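PDB 3TS3: capsid polyprotein VP90 from Turkey astrovirus 2, which forms, through the spike or projection domain in this structure, the protrusions of the astrovirus capsid, a shell that probably self-assembles with icosahedral symmetry. Local coordinates for residues F69-T83 / R152-K164. Numbering follows the deposited sequence. Where two conformers were deposited one is given.
Sequences FLLDAASWWNILDVT and RRAALFYRTSDEK
Phe69 and Arg153 meet in a closely packed part of this contact, which joins strand 67-70, paired with 56-59, to the large antiparallel sheet of the astrovirus spike domain. Residues 69-74 pack against Arg152 to Ala155. At the other end Asp81 and Thr83 meet Lys164, past strand 153-159, while Val82 touches Leu156. Strand 164-171 pairs with both 76-81 and 153-159. Phe69 CB sits over one face of the Arg153 guanidinium, offset toward its rim, 3.3 Å from Arg153 NH2. Ring and guanidinium planes are 15° apart. The bend at chi2 of Arg153 (100°) brings the guanidinium against Phe69 CB, and Ser145 binds its NE. At the ring edge, Phe69 CZ meets Ala155 CB at 4.0 Å. Leu71 CD2 packs against Arg153 CG.

The neighbouring side is looser and wet. No direct hydrogen bond joins the segments; four waters bridge them instead. Two donate to Asp72 OD2, linking it to the backbone N and O of Arg153. Arg152 lies extended beside Ala74, and Ser170 takes its NH2.

At the far end, Lys164 runs across the Asp81 carboxylate, with NZ 4.2 Å from OD2, too far for a salt bridge. Asp81 OD1 closes an Asx turn, accepting from Thr83 N at 3.0 Å and, through its syn lone pair, from Thr83 OG1.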
loop_
_atom_site.group_PDB
_atom_site.type_symbol
_atom_site.label_atom_id
_atom_site.label_comp_id
_atom_site.label_asym_id
_atom_site.label_seq_id
_atom_site.Cartn_x
_atom_site.Cartn_y
_atom_site.Cartn_z
ATOM N N PHE C 69 -13.967 0.880 -20.909
ATOM C CA PHE C 69 -14.447 1.173 -19.571
ATOM C C PHE C 69 -14.284 2.670 -19.298
ATOM O O PHE C 69 -13.258 3.246 -19.607
ATOM C CB PHE C 69 -13.892 0.243 -18.465
ATOM C CG PHE C 69 -12.391 0.282 -18.255
ATOM C CD1 PHE C 69 -11.826 1.148 -17.339
ATOM C CD2 PHE C 69 -11.567 -0.627 -18.886
ATOM C CE1 PHE C 69 -10.462 1.148 -17.108
ATOM C CE2 PHE C 69 -10.203 -0.636 -18.655
ATOM C CZ PHE C 69 -9.652 0.253 -17.764
ATOM N N LEU C 70 -15.338 3.297 -18.791
ATOM C CA LEU C 70 -15.337 4.728 -18.524
ATOM C C LEU C 70 -14.540 5.130 -17.291
ATOM O O LEU C 70 -14.447 4.379 -16.344
ATOM C CB LEU C 70 -16.770 5.247 -18.395
ATOM C CG LEU C 70 -17.693 5.073 -19.597
ATOM C CD1 LEU C 70 -19.118 5.354 -19.177
ATOM C CD2 LEU C 70 -17.281 6.001 -20.723
ATOM N N LEU C 71 -14.000 6.340 -17.312
ATOM C CA LEU C 71 -13.270 6.907 -16.182
ATOM C C LEU C 71 -13.968 8.186 -15.749
ATOM O O LEU C 71 -14.791 8.713 -16.472
ATOM C CB LEU C 71 -11.828 7.240 -16.556
ATOM C CG LEU C 71 -10.892 6.130 -17.019
ATOM C CD1 LEU C 71 -9.517 6.731 -17.253
ATOM C CD2 LEU C 71 -10.813 4.997 -16.024
ATOM N N ASP C 72 -13.647 8.669 -14.560
ATOM C CA ASP C 72 -14.212 9.921 -14.075
ATOM C C ASP C 72 -13.645 11.112 -14.841
ATOM O O ASP C 72 -12.471 11.131 -15.171
ATOM C CB ASP C 72 -13.925 10.102 -12.584
ATOM C CG ASP C 72 -14.629 9.076 -11.726
ATOM O OD1 ASP C 72 -15.870 9.062 -11.700
ATOM O OD2 ASP C 72 -13.943 8.284 -11.067
ATOM N N ALA C 73 -14.480 12.109 -15.099
ATOM C CA ALA C 73 -14.006 13.332 -15.732
ATOM C C ALA C 73 -12.983 13.965 -14.803
ATOM O O ALA C 73 -13.158 13.946 -13.596
ATOM C CB ALA C 73 -15.169 14.295 -15.948
ATOM N N ALA C 74 -11.906 14.501 -15.372
ATOM C CA ALA C 74 -10.840 15.105 -14.581
ATOM C C ALA C 74 -9.975 16.064 -15.393
ATOM O O ALA C 74 -9.994 16.030 -16.608
ATOM C CB ALA C 74 -9.971 14.024 -13.962
ATOM N N SER C 75 -9.227 16.916 -14.703
ATOM C CA SER C 75 -8.287 17.831 -15.349
ATOM C C SER C 75 -6.815 17.465 -15.130
ATOM O O SER C 75 -5.942 18.030 -15.762
ATOM C CB SER C 75 -8.525 19.270 -14.880
ATOM O OG SER C 75 -9.762 19.781 -15.346
ATOM N N TRP C 76 -6.544 16.552 -14.204
ATOM C CA TRP C 76 -5.170 16.163 -13.904
ATOM C C TRP C 76 -4.952 14.667 -14.140
ATOM O O TRP C 76 -5.532 13.828 -13.478
ATOM C CB TRP C 76 -4.807 16.573 -12.475
ATOM C CG TRP C 76 -4.876 18.065 -12.259
ATOM C CD1 TRP C 76 -5.934 18.777 -11.772
ATOM C CD2 TRP C 76 -3.847 19.021 -12.534
ATOM N NE1 TRP C 76 -5.627 20.111 -11.731
ATOM C CE2 TRP C 76 -4.347 20.286 -12.181
ATOM C CE3 TRP C 76 -2.545 18.930 -13.037
ATOM C CZ2 TRP C 76 -3.602 21.444 -12.324
ATOM C CZ3 TRP C 76 -1.806 20.086 -13.173
ATOM C CH2 TRP C 76 -2.334 21.324 -12.814
ATOM N N TRP C 77 -4.100 14.374 -15.108
ATOM C CA TRP C 77 -3.865 13.024 -15.577
ATOM C C TRP C 77 -2.438 12.615 -15.278
ATOM O O TRP C 77 -1.521 13.380 -15.471
ATOM C CB TRP C 77 -4.201 12.946 -17.068
ATOM C CG TRP C 77 -5.639 13.273 -17.269
ATOM C CD1 TRP C 77 -6.171 14.488 -17.583
ATOM C CD2 TRP C 77 -6.744 12.383 -17.094
ATOM N NE1 TRP C 77 -7.541 14.400 -17.644
ATOM C CE2 TRP C 77 -7.915 13.116 -17.350
ATOM C CE3 TRP C 77 -6.854 11.033 -16.768
ATOM C CZ2 TRP C 77 -9.178 12.542 -17.269
ATOM C CZ3 TRP C 77 -8.098 10.470 -16.698
ATOM C CH2 TRP C 77 -9.245 11.218 -16.952
ATOM N N ASN C 78 -2.284 11.415 -14.753
ATOM C CA ASN C 78 -0.998 10.962 -14.279
ATOM C C ASN C 78 -0.569 9.644 -14.890
ATOM O O ASN C 78 -1.288 8.677 -14.830
ATOM C CB ASN C 78 -1.069 10.838 -12.758
ATOM C CG ASN C 78 -1.542 12.118 -12.103
ATOM O OD1 ASN C 78 -0.765 13.021 -11.882
ATOM N ND2 ASN C 78 -2.826 12.198 -11.806
ATOM N N ILE C 79 0.619 9.639 -15.482
ATOM C CA ILE C 79 1.202 8.433 -16.033
ATOM C C ILE C 79 2.415 8.118 -15.163
ATOM O O ILE C 79 3.462 8.739 -15.301
ATOM C CB ILE C 79 1.650 8.677 -17.485
ATOM C CG1 ILE C 79 0.493 9.240 -18.309
ATOM C CG2 ILE C 79 2.161 7.403 -18.114
ATOM C CD1 ILE C 79 0.890 9.751 -19.676
ATOM N N LEU C 80 2.268 7.134 -14.281
ATOM C CA LEU C 80 3.327 6.789 -13.339
ATOM C C LEU C 80 3.883 5.389 -13.588
ATOM O O LEU C 80 3.182 4.513 -14.056
ATOM C CB LEU C 80 2.832 6.912 -11.898
ATOM C CG LEU C 80 2.333 8.286 -11.457
ATOM C CD1 LEU C 80 2.118 8.269 -9.952
ATOM C CD2 LEU C 80 3.328 9.361 -11.836
ATOM N N ASP C 81 5.155 5.205 -13.264
ATOM C CA ASP C 81 5.843 3.940 -13.476
ATOM C C ASP C 81 5.930 3.194 -12.145
ATOM O O ASP C 81 6.452 3.716 -11.182
ATOM C CB ASP C 81 7.252 4.248 -14.000
ATOM C CG ASP C 81 8.117 3.015 -14.154
ATOM O OD1 ASP C 81 7.587 1.910 -14.272
ATOM O OD2 ASP C 81 9.345 3.186 -14.176
ATOM N N VAL C 82 5.380 1.985 -12.086
ATOM C CA VAL C 82 5.438 1.191 -10.865
ATOM C C VAL C 82 6.360 -0.018 -11.005
ATOM O O VAL C 82 6.361 -0.896 -10.174
ATOM C CB VAL C 82 4.034 0.765 -10.383
ATOM C CG1 VAL C 82 3.241 1.985 -9.943
ATOM C CG2 VAL C 82 3.301 -0.007 -11.473
ATOM N N THR C 83 7.161 -0.035 -12.060
ATOM C CA THR C 83 7.998 -1.192 -12.331
ATOM C C THR C 83 9.041 -1.535 -11.270
ATOM O O THR C 83 9.204 -2.689 -10.918
ATOM C CB THR C 83 8.755 -0.999 -13.662
ATOM O OG1 THR C 83 7.844 -0.556 -14.672
ATOM C CG2 THR C 83 9.405 -2.292 -14.102
ATOM N N ARG C 152 -12.256 5.174 -7.451
ATOM C CA ARG C 152 -11.932 5.978 -8.620
ATOM C C ARG C 152 -11.229 5.068 -9.610
ATOM O O ARG C 152 -10.122 4.608 -9.364
ATOM C CB ARG C 152 -11.011 7.126 -8.231
ATOM C CG ARG C 152 -10.847 8.173 -9.314
ATOM C CD ARG C 152 -9.885 9.256 -8.888
ATOM N NE ARG C 152 -9.901 10.390 -9.807
ATOM C CZ ARG C 152 -10.728 11.422 -9.717
ATOM N NH1 ARG C 152 -11.632 11.487 -8.750
ATOM N NH2 ARG C 152 -10.651 12.391 -10.611
ATOM N N ARG C 153 -11.900 4.816 -10.725
ATOM C CA ARG C 153 -11.428 3.893 -11.741
ATOM C C ARG C 153 -10.125 4.366 -12.368
ATOM O O ARG C 153 -9.910 5.554 -12.576
ATOM C CB ARG C 153 -12.491 3.707 -12.829
ATOM C CG ARG C 153 -12.281 2.505 -13.758
ATOM C CD ARG C 153 -13.170 1.383 -13.319
ATOM N NE ARG C 153 -13.160 0.181 -14.152
ATOM C CZ ARG C 153 -14.201 -0.240 -14.859
ATOM N NH1 ARG C 153 -15.322 0.466 -14.881
ATOM N NH2 ARG C 153 -14.121 -1.370 -15.538
ATOM N N ALA C 154 -9.274 3.390 -12.671
ATOM C CA ALA C 154 -7.931 3.609 -13.192
ATOM C C ALA C 154 -7.497 2.423 -14.046
ATOM O O ALA C 154 -8.202 1.442 -14.146
ATOM C CB ALA C 154 -6.949 3.818 -12.054
ATOM N N ALA C 155 -6.335 2.535 -14.671
ATOM C CA ALA C 155 -5.836 1.454 -15.493
ATOM C C ALA C 155 -4.380 1.151 -15.209
ATOM O O ALA C 155 -3.594 2.053 -15.005
ATOM C CB ALA C 155 -6.009 1.791 -16.962
ATOM N N LEU C 156 -4.034 -0.130 -15.223
ATOM C CA LEU C 156 -2.644 -0.543 -15.135
ATOM C C LEU C 156 -2.291 -1.141 -16.491
ATOM O O LEU C 156 -2.942 -2.069 -16.952
ATOM C CB LEU C 156 -2.441 -1.578 -14.028
ATOM C CG LEU C 156 -1.052 -2.214 -13.884
ATOM C CD1 LEU C 156 -0.003 -1.199 -13.490
ATOM C CD2 LEU C 156 -1.101 -3.343 -12.869
ATOM N N PHE C 157 -1.260 -0.593 -17.120
ATOM C CA PHE C 157 -0.822 -1.063 -18.419
ATOM C C PHE C 157 0.539 -1.720 -18.286
ATOM O O PHE C 157 1.297 -1.418 -17.380
ATOM C CB PHE C 157 -0.625 0.105 -19.394
ATOM C CG PHE C 157 -1.870 0.877 -19.735
ATOM C CD1 PHE C 157 -2.760 0.406 -20.682
ATOM C CD2 PHE C 157 -2.104 2.114 -19.172
ATOM C CE1 PHE C 157 -3.883 1.132 -21.014
ATOM C CE2 PHE C 157 -3.217 2.841 -19.504
ATOM C CZ PHE C 157 -4.108 2.346 -20.425
ATOM N N TYR C 158 0.844 -2.615 -19.215
ATOM C CA TYR C 158 2.199 -3.093 -19.370
ATOM C C TYR C 158 2.627 -2.594 -20.742
ATOM O O TYR C 158 2.120 -3.059 -21.758
ATOM C CB TYR C 158 2.277 -4.614 -19.283
ATOM C CG TYR C 158 3.691 -5.157 -19.339
ATOM C CD1 TYR C 158 4.614 -4.821 -18.376
ATOM C CD2 TYR C 158 4.085 -6.010 -20.345
ATOM C CE1 TYR C 158 5.898 -5.304 -18.419
ATOM C CE2 TYR C 158 5.366 -6.502 -20.395
ATOM C CZ TYR C 158 6.273 -6.150 -19.428
ATOM O OH TYR C 158 7.558 -6.639 -19.472
ATOM N N ARG C 159 3.564 -1.649 -20.766
ATOM C CA ARG C 159 4.056 -1.121 -22.032
ATOM C C ARG C 159 5.193 -2.031 -22.462
ATOM O O ARG C 159 6.317 -1.905 -22.009
ATOM C CB ARG C 159 4.543 0.321 -21.877
ATOM C CG ARG C 159 4.940 0.989 -23.194
ATOM C CD ARG C 159 5.719 2.288 -23.000
ATOM N NE ARG C 159 4.921 3.361 -22.421
ATOM C CZ ARG C 159 5.291 4.104 -21.385
ATOM N NH1 ARG C 159 6.453 3.894 -20.785
ATOM N NH2 ARG C 159 4.486 5.056 -20.948
ATOM N N THR C 160 4.873 -2.940 -23.367
ATOM C CA THR C 160 5.780 -3.995 -23.786
ATOM C C THR C 160 7.066 -3.470 -24.404
ATOM O O THR C 160 8.107 -4.079 -24.252
ATOM C CB THR C 160 5.101 -4.978 -24.758
ATOM O OG1 THR C 160 4.704 -4.289 -25.941
ATOM C CG2 THR C 160 3.873 -5.583 -24.122
ATOM N N SER C 161 6.996 -2.329 -25.076
ATOM C CA SER C 161 8.163 -1.805 -25.771
ATOM C C SER C 161 9.327 -1.529 -24.831
ATOM O O SER C 161 10.471 -1.743 -25.196
ATOM C CB SER C 161 7.813 -0.537 -26.549
ATOM O OG SER C 161 7.357 0.493 -25.693
ATOM N N ASP C 162 9.046 -1.008 -23.642
ATOM C CA ASP C 162 10.104 -0.787 -22.661
ATOM C C ASP C 162 9.942 -1.590 -21.357
ATOM O O ASP C 162 10.608 -1.311 -20.377
ATOM C CB ASP C 162 10.324 0.701 -22.385
ATOM C CG ASP C 162 9.099 1.376 -21.842
ATOM O OD1 ASP C 162 8.122 0.664 -21.587
ATOM O OD2 ASP C 162 9.116 2.606 -21.671
ATOM N N GLU C 163 9.045 -2.568 -21.360
ATOM C CA GLU C 163 8.796 -3.471 -20.218
ATOM C C GLU C 163 8.498 -2.739 -18.947
ATOM O O GLU C 163 8.947 -3.108 -17.871
ATOM C CB GLU C 163 9.953 -4.469 -20.046
ATOM C CG GLU C 163 10.175 -5.317 -21.283
ATOM C CD GLU C 163 11.126 -6.471 -21.059
ATOM O OE1 GLU C 163 11.316 -6.894 -19.899
ATOM O OE2 GLU C 163 11.670 -6.972 -22.065
ATOM N N LYS C 164 7.672 -1.709 -19.063
ATOM C CA LYS C 164 7.286 -0.905 -17.914
ATOM C C LYS C 164 5.817 -1.075 -17.558
ATOM O O LYS C 164 4.961 -1.111 -18.426
ATOM C CB LYS C 164 7.564 0.581 -18.164
ATOM C CG LYS C 164 9.019 0.997 -18.033
ATOM C CD LYS C 164 9.104 2.511 -17.992
ATOM C CE LYS C 164 10.531 2.989 -17.966
ATOM N NZ LYS C 164 10.590 4.469 -17.989
HETATM O O HOH W 1 -16.188 3.182 -14.606
HETATM O O HOH W 2 -11.779 7.484 -12.710
HETATM O O HOH W 3 -14.690 5.661 -10.784
HETATM O O HOH W 4 -12.133 14.786 -11.105
#